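Local coordinates for protein phosphodiesterase (Pseudomonas aeruginosa, PDB 4G75) that is a colicin M-like, magnesium-binding bacteriocin that probably blocks cell-wall synthesis by hydrolysing the lipid-linked peptidoglycan precursor, at residues D241-N246 against T273-G278. Numbering follows the deposited sequence.
With MG (magnesium ion), chain B; EDO (1,2-ethanediol), chain D.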
loop_
_atom_site.group_PDB
_atom_site.type_symbol
_atom_site.label_atom_id
_atom_site.label_comp_id
_atom_site.label_asym_id
_atom_site.label_seq_id
_atom_site.Cartn_x
_atom_site.Cartn_y
_atom_site.Cartn_z
ATOM N N ASP A 241 -5.483 -1.921 12.262
ATOM C CA ASP A 241 -6.310 -2.638 11.312
ATOM C C ASP A 241 -5.576 -3.874 10.808
ATOM O O ASP A 241 -4.445 -3.784 10.341
ATOM C CB ASP A 241 -6.658 -1.717 10.145
ATOM C CG ASP A 241 -7.931 -2.125 9.454
ATOM O OD1 ASP A 241 -9.016 -1.873 10.018
ATOM O OD2 ASP A 241 -7.846 -2.698 8.351
ATOM N N LEU A 242 -6.222 -5.029 10.897
ATOM C CA LEU A 242 -5.575 -6.280 10.507
ATOM C C LEU A 242 -5.437 -6.428 8.996
ATOM O O LEU A 242 -6.427 -6.341 8.268
ATOM C CB LEU A 242 -6.348 -7.473 11.078
ATOM C CG LEU A 242 -5.720 -8.835 10.801
ATOM C CD1 LEU A 242 -4.444 -8.971 11.607
ATOM C CD2 LEU A 242 -6.700 -9.940 11.142
ATOM N N TYR A 243 -4.212 -6.643 8.513
ATOM C CA TYR A 243 -4.032 -6.946 7.096
ATOM C C TYR A 243 -4.146 -8.449 6.911
ATOM O O TYR A 243 -3.289 -9.203 7.373
ATOM C CB TYR A 243 -2.679 -6.465 6.566
ATOM C CG TYR A 243 -2.563 -6.588 5.057
ATOM C CD1 TYR A 243 -2.736 -5.486 4.236
ATOM C CD2 TYR A 243 -2.314 -7.816 4.459
ATOM C CE1 TYR A 243 -2.640 -5.598 2.858
ATOM C CE2 TYR A 243 -2.210 -7.937 3.088
ATOM C CZ TYR A 243 -2.384 -6.831 2.293
ATOM O OH TYR A 243 -2.286 -6.953 0.927
ATOM N N ASP A 244 -5.209 -8.879 6.243
ATOM C CA ASP A 244 -5.412 -10.300 5.982
ATOM C C ASP A 244 -5.750 -10.550 4.518
ATOM O O ASP A 244 -6.384 -11.550 4.180
ATOM C CB ASP A 244 -6.496 -10.877 6.907
ATOM C CG ASP A 244 -7.811 -10.107 6.840
ATOM O OD1 ASP A 244 -7.950 -9.185 6.009
ATOM O OD2 ASP A 244 -8.720 -10.424 7.637
ATOM N N PHE A 245 -5.317 -9.628 3.659
ATOM C CA PHE A 245 -5.566 -9.704 2.219
ATOM C C PHE A 245 -7.061 -9.820 1.928
ATOM O O PHE A 245 -7.500 -10.665 1.153
ATOM C CB PHE A 245 -4.776 -10.853 1.584
ATOM C CG PHE A 245 -4.569 -10.697 0.099
ATOM C CD1 PHE A 245 -3.953 -9.564 -0.415
ATOM C CD2 PHE A 245 -5.000 -11.676 -0.783
ATOM C CE1 PHE A 245 -3.767 -9.412 -1.781
ATOM C CE2 PHE A 245 -4.815 -11.531 -2.145
ATOM C CZ PHE A 245 -4.197 -10.405 -2.646
ATOM N N ASN A 246 -7.825 -8.948 2.575
ATOM C CA ASN A 246 -9.275 -8.880 2.448
ATOM C C ASN A 246 -9.693 -8.579 1.014
ATOM O O ASN A 246 -9.303 -7.555 0.458
ATOM C CB ASN A 246 -9.784 -7.782 3.384
ATOM C CG ASN A 246 -11.295 -7.795 3.564
ATOM O OD1 ASN A 246 -12.039 -8.274 2.712
ATOM N ND2 ASN A 246 -11.751 -7.249 4.685
ATOM N N THR A 273 1.169 -14.758 6.504
ATOM C CA THR A 273 0.289 -14.637 7.667
ATOM C C THR A 273 -0.185 -13.195 7.839
ATOM O O THR A 273 0.543 -12.256 7.509
ATOM C CB THR A 273 0.989 -15.138 8.948
ATOM O OG1 THR A 273 0.013 -15.410 9.964
ATOM C CG2 THR A 273 2.003 -14.120 9.453
ATOM N N PRO A 274 -1.415 -13.013 8.332
ATOM C CA PRO A 274 -1.900 -11.650 8.564
ATOM C C PRO A 274 -0.998 -10.902 9.540
ATOM O O PRO A 274 -0.277 -11.510 10.340
ATOM C CB PRO A 274 -3.281 -11.875 9.188
ATOM C CG PRO A 274 -3.702 -13.221 8.684
ATOM C CD PRO A 274 -2.435 -14.025 8.665
ATOM N N TYR A 275 -1.037 -9.578 9.479
ATOM C CA TYR A 275 -0.280 -8.774 10.429
ATOM C C TYR A 275 -1.037 -7.483 10.695
ATOM O O TYR A 275 -1.819 -7.049 9.857
ATOM C CB TYR A 275 1.107 -8.460 9.879
ATOM C CG TYR A 275 1.079 -7.646 8.610
ATOM C CD1 TYR A 275 1.225 -6.261 8.643
ATOM C CD2 TYR A 275 0.897 -8.260 7.380
ATOM C CE1 TYR A 275 1.200 -5.510 7.475
ATOM C CE2 TYR A 275 0.875 -7.517 6.203
ATOM C CZ TYR A 275 1.031 -6.146 6.261
ATOM O OH TYR A 275 1.000 -5.420 5.103
ATOM N N PRO A 276 -0.808 -6.873 11.869
ATOM C CA PRO A 276 -1.472 -5.620 12.240
ATOM C C PRO A 276 -0.871 -4.423 11.524
ATOM O O PRO A 276 0.355 -4.322 11.400
ATOM C CB PRO A 276 -1.173 -5.477 13.739
ATOM C CG PRO A 276 -0.263 -6.585 14.109
ATOM C CD PRO A 276 0.147 -7.330 12.890
ATOM N N ILE A 277 -1.728 -3.524 11.050
ATOM C CA ILE A 277 -1.254 -2.241 10.561
ATOM C C ILE A 277 -1.684 -1.181 11.567
ATOM O O ILE A 277 -2.871 -0.893 11.722
ATOM C CB ILE A 277 -1.776 -1.925 9.143
ATOM C CG1 ILE A 277 -1.145 -2.893 8.131
ATOM C CG2 ILE A 277 -1.445 -0.482 8.752
ATOM C CD1 ILE A 277 -1.686 -2.752 6.712
ATOM N N GLY A 278 -0.712 -0.625 12.274
ATOM C CA GLY A 278 -0.984 0.506 13.132
ATOM C C GLY A 278 -1.204 1.724 12.259
ATOM O O GLY A 278 -0.585 1.867 11.200
HETATM MG MG MG B . -9.712 -2.750 6.733
HETATM C C1 EDO D . -6.706 -6.401 -0.980
HETATM O O1 EDO D . -6.143 -6.890 0.243
HETATM C C2 EDO D . -6.004 -5.120 -1.403
HETATM O O2 EDO D . -4.624 -5.380 -1.678
HETATM O O HOH W 1 -11.065 -4.405 8.123
HETATM O O HOH W 2 -8.717 -4.742 5.527
#
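Asp241 and Ile277 trade both backbone hydrogen bonds, Asp241 N to Ile277 O at 2.9 Å and Ile277 N to Asp241 O at 2.8 Å. Two residues along, Tyr243 and Tyr275 do the same; Tyr243 N to Tyr275 O measures 2.8 Å, while the return bond from Tyr275 N to Tyr243 O stretches to 3.1 Å. Between them sits the non-hydrogen-bonded pair Leu242 and Pro276. Side chains pack on the face shared by the tyrosines, Ile277 and Asp241: Tyr243 CB lies over the Tyr275 ring, 3.9 Å from its centroid, a CH-pi contact, and Tyr275 OH reaches over the Tyr243 ring. The rings are nearly parallel (18°) but offset, with little overlap. Ile277 CD1 touches Tyr243 CD1. This is the short antiparallel pairing of strand 275-278 with the end of strand 229-243 in the colicin M domain; helix 143-153 covers the tyrosines, and Tyr275 OH hydrogen-bonds to its Ala147 O. On the other face, that of Leu242 and Pro276, Leu242 CD1 meets Pro274 CB at 4.0 Å. Back on the tyrosine face, chi1 of Asp241 (-155°) sets CG beside the carbonyl carbon. Its OD2 binds magnesium at 2.5 Å; two waters and the backbone oxygens of Val211 and Glu213 also ligate the ion.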